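Local atomic coordinates of cupin type-2 domain-containing protein (Klebsiella pneumoniae subsp. pneumoniae MGH 78578, PDB entry 3H8U), a protein that is of unknown function but carries a cupin-type double-stranded beta-helix domain and probably binds a metal ion. Residues 42-47 with 107-112; 62-67 with 97-102. All blocks are in the same frame, centred on the assembly; numbering follows the deposited sequence.

Contact 1: residues 42-47 with 107-112; sequences VVWHAH and FIFVSV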
loop_
_atom_site.group_PDB
_atom_site.type_symbol
_atom_site.label_atom_id
_atom_site.label_comp_id
_atom_site.label_asym_id
_atom_site.label_seq_id
_atom_site.Cartn_x
_atom_site.Cartn_y
_atom_site.Cartn_z
ATOM N N VAL A 42 6.208 1.228 -5.620
ATOM C CA VAL A 42 7.123 0.231 -6.190
ATOM C C VAL A 42 6.645 -1.182 -5.790
ATOM O O VAL A 42 6.151 -1.392 -4.685
ATOM C CB VAL A 42 8.591 0.451 -5.675
ATOM C CG1 VAL A 42 9.532 -0.662 -6.113
ATOM C CG2 VAL A 42 9.099 1.812 -6.143
ATOM N N VAL A 43 6.755 -2.111 -6.718
ATOM C CA VAL A 43 6.521 -3.532 -6.448
ATOM C C VAL A 43 7.894 -4.203 -6.347
ATOM O O VAL A 43 8.697 -4.165 -7.302
ATOM C CB VAL A 43 5.658 -4.178 -7.544
ATOM C CG1 VAL A 43 5.725 -5.702 -7.447
ATOM C CG2 VAL A 43 4.223 -3.688 -7.423
ATOM N N TRP A 44 8.152 -4.795 -5.182
ATOM C CA TRP A 44 9.342 -5.534 -4.919
ATOM C C TRP A 44 9.065 -7.048 -4.861
ATOM O O TRP A 44 8.036 -7.474 -4.361
ATOM C CB TRP A 44 9.937 -5.107 -3.585
ATOM C CG TRP A 44 10.527 -3.754 -3.589
ATOM C CD1 TRP A 44 9.952 -2.622 -3.100
ATOM C CD2 TRP A 44 11.802 -3.376 -4.100
ATOM N NE1 TRP A 44 10.793 -1.563 -3.258
ATOM C CE2 TRP A 44 11.944 -1.988 -3.868
ATOM C CE3 TRP A 44 12.837 -4.062 -4.714
ATOM C CZ2 TRP A 44 13.090 -1.283 -4.230
ATOM C CZ3 TRP A 44 13.990 -3.356 -5.090
ATOM C CH2 TRP A 44 14.103 -1.987 -4.839
ATOM N N HIS A 45 10.030 -7.810 -5.356
ATOM C CA HIS A 45 9.984 -9.277 -5.361
ATOM C C HIS A 45 11.347 -9.797 -4.916
ATOM O O HIS A 45 12.370 -9.381 -5.428
ATOM C CB HIS A 45 9.643 -9.780 -6.775
ATOM C CG HIS A 45 9.720 -11.275 -6.941
ATOM N ND1 HIS A 45 10.905 -11.986 -6.919
ATOM C CD2 HIS A 45 8.741 -12.185 -7.157
ATOM C CE1 HIS A 45 10.646 -13.268 -7.118
ATOM N NE2 HIS A 45 9.338 -13.418 -7.216
ATOM N N ALA A 46 11.347 -10.718 -3.958
ATOM C CA ALA A 46 12.559 -11.415 -3.558
ATOM C C ALA A 46 12.324 -12.919 -3.522
ATOM O O ALA A 46 11.348 -13.399 -2.958
ATOM C CB ALA A 46 13.067 -10.912 -2.186
ATOM N N HIS A 47 13.241 -13.643 -4.134
ATOM C CA HIS A 47 13.317 -15.090 -4.001
ATOM C C HIS A 47 13.827 -15.434 -2.601
ATOM O O HIS A 47 14.507 -14.615 -1.956
ATOM C CB HIS A 47 14.306 -15.685 -5.010
ATOM C CG HIS A 47 13.849 -15.628 -6.431
ATOM N ND1 HIS A 47 12.735 -16.310 -6.896
ATOM C CD2 HIS A 47 14.396 -15.020 -7.515
ATOM C CE1 HIS A 47 12.595 -16.079 -8.193
ATOM N NE2 HIS A 47 13.595 -15.309 -8.590
ATOM N N PHE A 107 8.633 -13.530 -1.879
ATOM C CA PHE A 107 8.232 -12.440 -0.994
ATOM C C PHE A 107 7.930 -11.227 -1.868
ATOM O O PHE A 107 8.817 -10.739 -2.566
ATOM C CB PHE A 107 9.364 -12.172 -0.002
ATOM C CG PHE A 107 9.168 -10.953 0.859
ATOM C CD1 PHE A 107 8.051 -10.828 1.672
ATOM C CD2 PHE A 107 10.135 -9.956 0.909
ATOM C CE1 PHE A 107 7.882 -9.705 2.509
ATOM C CE2 PHE A 107 9.966 -8.828 1.767
ATOM C CZ PHE A 107 8.824 -8.714 2.543
ATOM N N ILE A 108 6.659 -10.802 -1.888
ATOM C CA ILE A 108 6.242 -9.717 -2.759
ATOM C C ILE A 108 5.502 -8.668 -1.941
ATOM O O ILE A 108 4.566 -8.981 -1.193
ATOM C CB ILE A 108 5.354 -10.258 -3.935
ATOM C CG1 ILE A 108 6.120 -11.269 -4.779
ATOM C CG2 ILE A 108 4.861 -9.113 -4.822
ATOM C CD1 ILE A 108 5.289 -12.007 -5.793
ATOM N N PHE A 109 5.911 -7.417 -2.106
ATOM C CA PHE A 109 5.277 -6.318 -1.398
ATOM C C PHE A 109 5.229 -5.060 -2.236
ATOM O O PHE A 109 5.956 -4.912 -3.209
ATOM C CB PHE A 109 5.938 -6.040 -0.035
ATOM C CG PHE A 109 7.333 -5.559 -0.115
ATOM C CD1 PHE A 109 8.383 -6.464 -0.268
ATOM C CD2 PHE A 109 7.626 -4.215 -0.021
ATOM C CE1 PHE A 109 9.687 -6.036 -0.319
ATOM C CE2 PHE A 109 8.945 -3.767 -0.089
ATOM C CZ PHE A 109 9.979 -4.693 -0.212
ATOM N N VAL A 110 4.312 -4.198 -1.830
ATOM C CA VAL A 110 4.117 -2.909 -2.431
ATOM C C VAL A 110 4.676 -1.916 -1.429
ATOM O O VAL A 110 4.208 -1.832 -0.293
ATOM C CB VAL A 110 2.637 -2.629 -2.682
ATOM C CG1 VAL A 110 2.443 -1.136 -3.165
ATOM C CG2 VAL A 110 2.075 -3.633 -3.684
ATOM N N SER A 111 5.652 -1.148 -1.893
ATOM C CA SER A 111 6.238 -0.048 -1.147
ATOM C C SER A 111 5.685 1.315 -1.591
ATOM O O SER A 111 5.713 1.631 -2.794
ATOM C CB SER A 111 7.754 -0.042 -1.363
ATOM O OG SER A 111 8.319 1.194 -0.976
ATOM N N VAL A 112 5.232 2.106 -0.613
ATOM C CA VAL A 112 4.835 3.482 -0.850
ATOM C C VAL A 112 5.767 4.382 -0.033
ATOM O O VAL A 112 5.669 4.410 1.189
ATOM C CB VAL A 112 3.362 3.740 -0.480
ATOM C CG1 VAL A 112 2.960 5.229 -0.815
ATOM C CG2 VAL A 112 2.444 2.733 -1.189
HETATM O O HOH W 1 10.918 1.410 -2.442
#

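Contact 2: residues 62-67 with 97-102; sequences DTWTVI and HGAMNS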
loop_
_atom_site.group_PDB
_atom_site.type_symbol
_atom_site.label_atom_id
_atom_site.label_comp_id
_atom_site.label_asym_id
_atom_site.label_seq_id
_atom_site.Cartn_x
_atom_site.Cartn_y
_atom_site.Cartn_z
ATOM N N ASP A 62 8.484 4.975 4.484
ATOM C CA ASP A 62 8.317 3.863 3.584
ATOM C C ASP A 62 7.358 2.848 4.213
ATOM O O ASP A 62 7.652 2.223 5.239
ATOM C CB ASP A 62 9.666 3.210 3.292
ATOM C CG ASP A 62 9.610 2.199 2.158
ATOM O OD1 ASP A 62 8.515 1.981 1.557
ATOM O OD2 ASP A 62 10.704 1.622 1.868
ATOM N N THR A 63 6.199 2.730 3.595
ATOM C CA THR A 63 5.150 1.835 4.043
ATOM C C THR A 63 5.082 0.645 3.083
ATOM O O THR A 63 4.838 0.821 1.881
ATOM C CB THR A 63 3.760 2.539 4.101
ATOM O OG1 THR A 63 3.850 3.695 4.945
ATOM C CG2 THR A 63 2.727 1.569 4.703
ATOM N N TRP A 64 5.311 -0.558 3.618
ATOM C CA TRP A 64 5.222 -1.771 2.840
ATOM C C TRP A 64 3.962 -2.544 3.132
ATOM O O TRP A 64 3.598 -2.746 4.284
ATOM C CB TRP A 64 6.377 -2.729 3.138
ATOM C CG TRP A 64 7.750 -2.265 2.879
ATOM C CD1 TRP A 64 8.152 -1.072 2.365
ATOM C CD2 TRP A 64 8.940 -3.040 3.067
ATOM N NE1 TRP A 64 9.510 -1.060 2.224
ATOM C CE2 TRP A 64 10.023 -2.245 2.663
ATOM C CE3 TRP A 64 9.187 -4.345 3.528
ATOM C CZ2 TRP A 64 11.339 -2.691 2.703
ATOM C CZ3 TRP A 64 10.501 -4.795 3.568
ATOM C CH2 TRP A 64 11.562 -3.975 3.158
ATOM N N THR A 65 3.295 -3.016 2.072
ATOM C CA THR A 65 2.162 -3.920 2.246
ATOM C C THR A 65 2.517 -5.262 1.595
ATOM O O THR A 65 2.766 -5.346 0.400
ATOM C CB THR A 65 0.853 -3.310 1.657
ATOM O OG1 THR A 65 0.468 -2.166 2.420
ATOM C CG2 THR A 65 -0.256 -4.331 1.710
ATOM N N VAL A 66 2.535 -6.321 2.400
ATOM C CA VAL A 66 3.003 -7.599 1.928
ATOM C C VAL A 66 1.874 -8.384 1.224
ATOM O O VAL A 66 0.816 -8.683 1.828
ATOM C CB VAL A 66 3.656 -8.424 3.075
ATOM C CG1 VAL A 66 4.216 -9.691 2.499
ATOM C CG2 VAL A 66 4.783 -7.617 3.775
ATOM N N ILE A 67 2.114 -8.693 -0.050
ATOM C CA ILE A 67 1.200 -9.460 -0.925
ATOM C C ILE A 67 1.371 -10.965 -0.765
ATOM O O ILE A 67 0.396 -11.721 -0.712
ATOM C CB ILE A 67 1.460 -9.120 -2.445
ATOM C CG1 ILE A 67 1.323 -7.608 -2.720
ATOM C CG2 ILE A 67 0.529 -9.865 -3.342
ATOM C CD1 ILE A 67 -0.011 -7.052 -2.256
ATOM N N HIS A 97 15.645 0.195 7.489
ATOM C CA HIS A 97 14.803 -0.932 7.103
ATOM C C HIS A 97 15.356 -1.660 5.870
ATOM O O HIS A 97 15.907 -1.051 4.934
ATOM C CB HIS A 97 13.342 -0.491 6.862
ATOM C CG HIS A 97 13.168 0.494 5.748
ATOM N ND1 HIS A 97 13.776 1.739 5.753
ATOM C CD2 HIS A 97 12.406 0.450 4.624
ATOM C CE1 HIS A 97 13.424 2.389 4.652
ATOM N NE2 HIS A 97 12.602 1.626 3.955
ATOM N N GLY A 98 15.193 -2.967 5.903
ATOM C CA GLY A 98 15.631 -3.882 4.852
ATOM C C GLY A 98 14.932 -5.214 5.103
ATOM O O GLY A 98 14.192 -5.355 6.096
ATOM N N ALA A 99 15.153 -6.209 4.241
ATOM C CA ALA A 99 14.541 -7.517 4.489
ATOM C C ALA A 99 15.295 -8.666 3.837
ATOM O O ALA A 99 16.068 -8.438 2.922
ATOM C CB ALA A 99 13.085 -7.503 4.056
HETATM N N MSE A 100 15.093 -9.884 4.353
HETATM C CA MSE A 100 15.519 -11.105 3.676
HETATM C C MSE A 100 14.314 -12.043 3.585
HETATM O O MSE A 100 13.640 -12.260 4.611
HETATM C CB MSE A 100 16.672 -11.807 4.420
HETATM C CG MSE A 100 17.379 -12.836 3.477
HETATM SE SE MSE A 100 18.052 -14.331 4.353
HETATM C CE MSE A 100 16.404 -14.827 5.128
ATOM N N ASN A 101 14.055 -12.580 2.383
ATOM C CA ASN A 101 13.006 -13.601 2.177
ATOM C C ASN A 101 13.458 -14.897 2.873
ATOM O O ASN A 101 14.373 -15.585 2.394
ATOM C CB ASN A 101 12.722 -13.853 0.692
ATOM C CG ASN A 101 11.650 -14.873 0.486
ATOM O OD1 ASN A 101 11.228 -15.485 1.456
ATOM N ND2 ASN A 101 11.176 -15.056 -0.753
ATOM N N SER A 102 12.799 -15.230 3.988
ATOM C CA SER A 102 13.094 -16.435 4.765
ATOM C C SER A 102 12.337 -17.680 4.258
ATOM O O SER A 102 12.599 -18.802 4.717
ATOM C CB SER A 102 12.782 -16.193 6.250
ATOM O OG SER A 102 11.508 -15.580 6.392
#

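Contact 1: residues 42-47 with 107-112
W44 and F109 lie side by side and point the same way from neighbouring antiparallel strands; W44 loses more surface to the opposing segment than any other residue here, and F109 is its closest side-chain partner. The CB of W44 sits over one face of the phenyl ring, 3.6 Å from the F109 centroid and 25° off the ring normal, which makes a CH-pi contact. Beyond it the indole is slid off the phenyl: the two planes are only 21° apart, yet the five-membered ring of W44 barely overlaps F109, and the nearest atoms are W44 CD1 and F109 CE2 at 3.4 Å. The first torsion of F109 puts CG between the backbone N and the carbonyl carbon, and the end of the side chain comes nearer to 42-47. W64 stacks on F109 on the face opposite W44 CB.

Backbone bonding is regular. Six N-H to O bonds link the hydrogen-bonded pairs V42-S111, W44-F109 and A46-F107; the straightest, F107 N to A46 O, measures 2.9 Å and is nearly linear at the hydrogen. The segment axes run at 167°, as expected of adjacent antiparallel strands in one sheet of the cupin double-stranded beta-helix. V42, W44, A46, F107, F109 and S111 share the face turned toward the second sheet, where F107 reaches A99, with W44 at its partly exposed margin. V43, H45, I108 and V110 form the other face, against which helix 17-20 packs.

On that helix-packed face, H45 and I108 meet obliquely, CD2 of the H45 imidazole lying 3.7 Å from I108 CG1. V43 CG2 and V110 CG2 pack at 4.3 Å.

Polar contacts gather at S111. One water accepts from W44 NE1 at 3.1 Å and donates to S111 OG at 3.0 Å, while D62 is also hydrogen-bonded to that hydroxyl.

Contact 2: residues 62-67 with 97-102
H97 and W64 have the most surface buried here, and with D62 they bridge the two facing sheets of the cupin double-stranded beta-helix. The strand segments stand 10.2 Å apart at closest approach, too far for backbone-to-backbone pairing; the W64 and D62 side chains cross the gap to H97, the G98 backbone and A99. H97 NE2 donates to D62 OD2 at 2.8 Å, with 147° at the hydrogen. The oxygen lies close to the imidazole plane, and H97 NE2 meets it on the anti side, somewhat out of the carboxylate plane. Ring and carboxylate planes are 78° apart.

W64 approaches H97 obliquely, CZ2 lying 3.8 Å from H97 CD2. Its six-membered ring also reaches A99, two residues further along the same strand, whose CB sits at the indole edge, 3.8 Å from W64 CZ3. Y73 meets W64 edge-to-face, and H55 and H57 lie beside the H97 ring.

W64 NE1 is the second donor to D62 OD2, 3.0 Å away and above the carboxylate plane, 56° out of it. Two N-H groups thus grip one buried oxygen, and the carboxylate's rotation is probably fixed because the other oxygen is held too: D62 OD1 is hydrogen-bonded to S111 OG.

In the fold
Contact 2 is nested within the chain loop that contact 1 closes: the order is 42-47, 62-67, 97-102, 107-112, all inside the cupin domain. The centres of the two contacts lie about 7 Å apart. Contact 1 joins neighbouring strands of one sheet; contact 2 runs from strand 61-68, the other neighbour of 107-114 in that sheet, across the interior to strand 97-101 of the second sheet. The two contacts touch directly, with S111 OG 2.7 Å from D62 OD1 and I108 O 2.7 Å from I67 N, both probable hydrogen bonds. The interior-facing side chains of contact 1 thus join the cross-barrel packing of contact 2, and both contacts also touch the second subunit of the assembly.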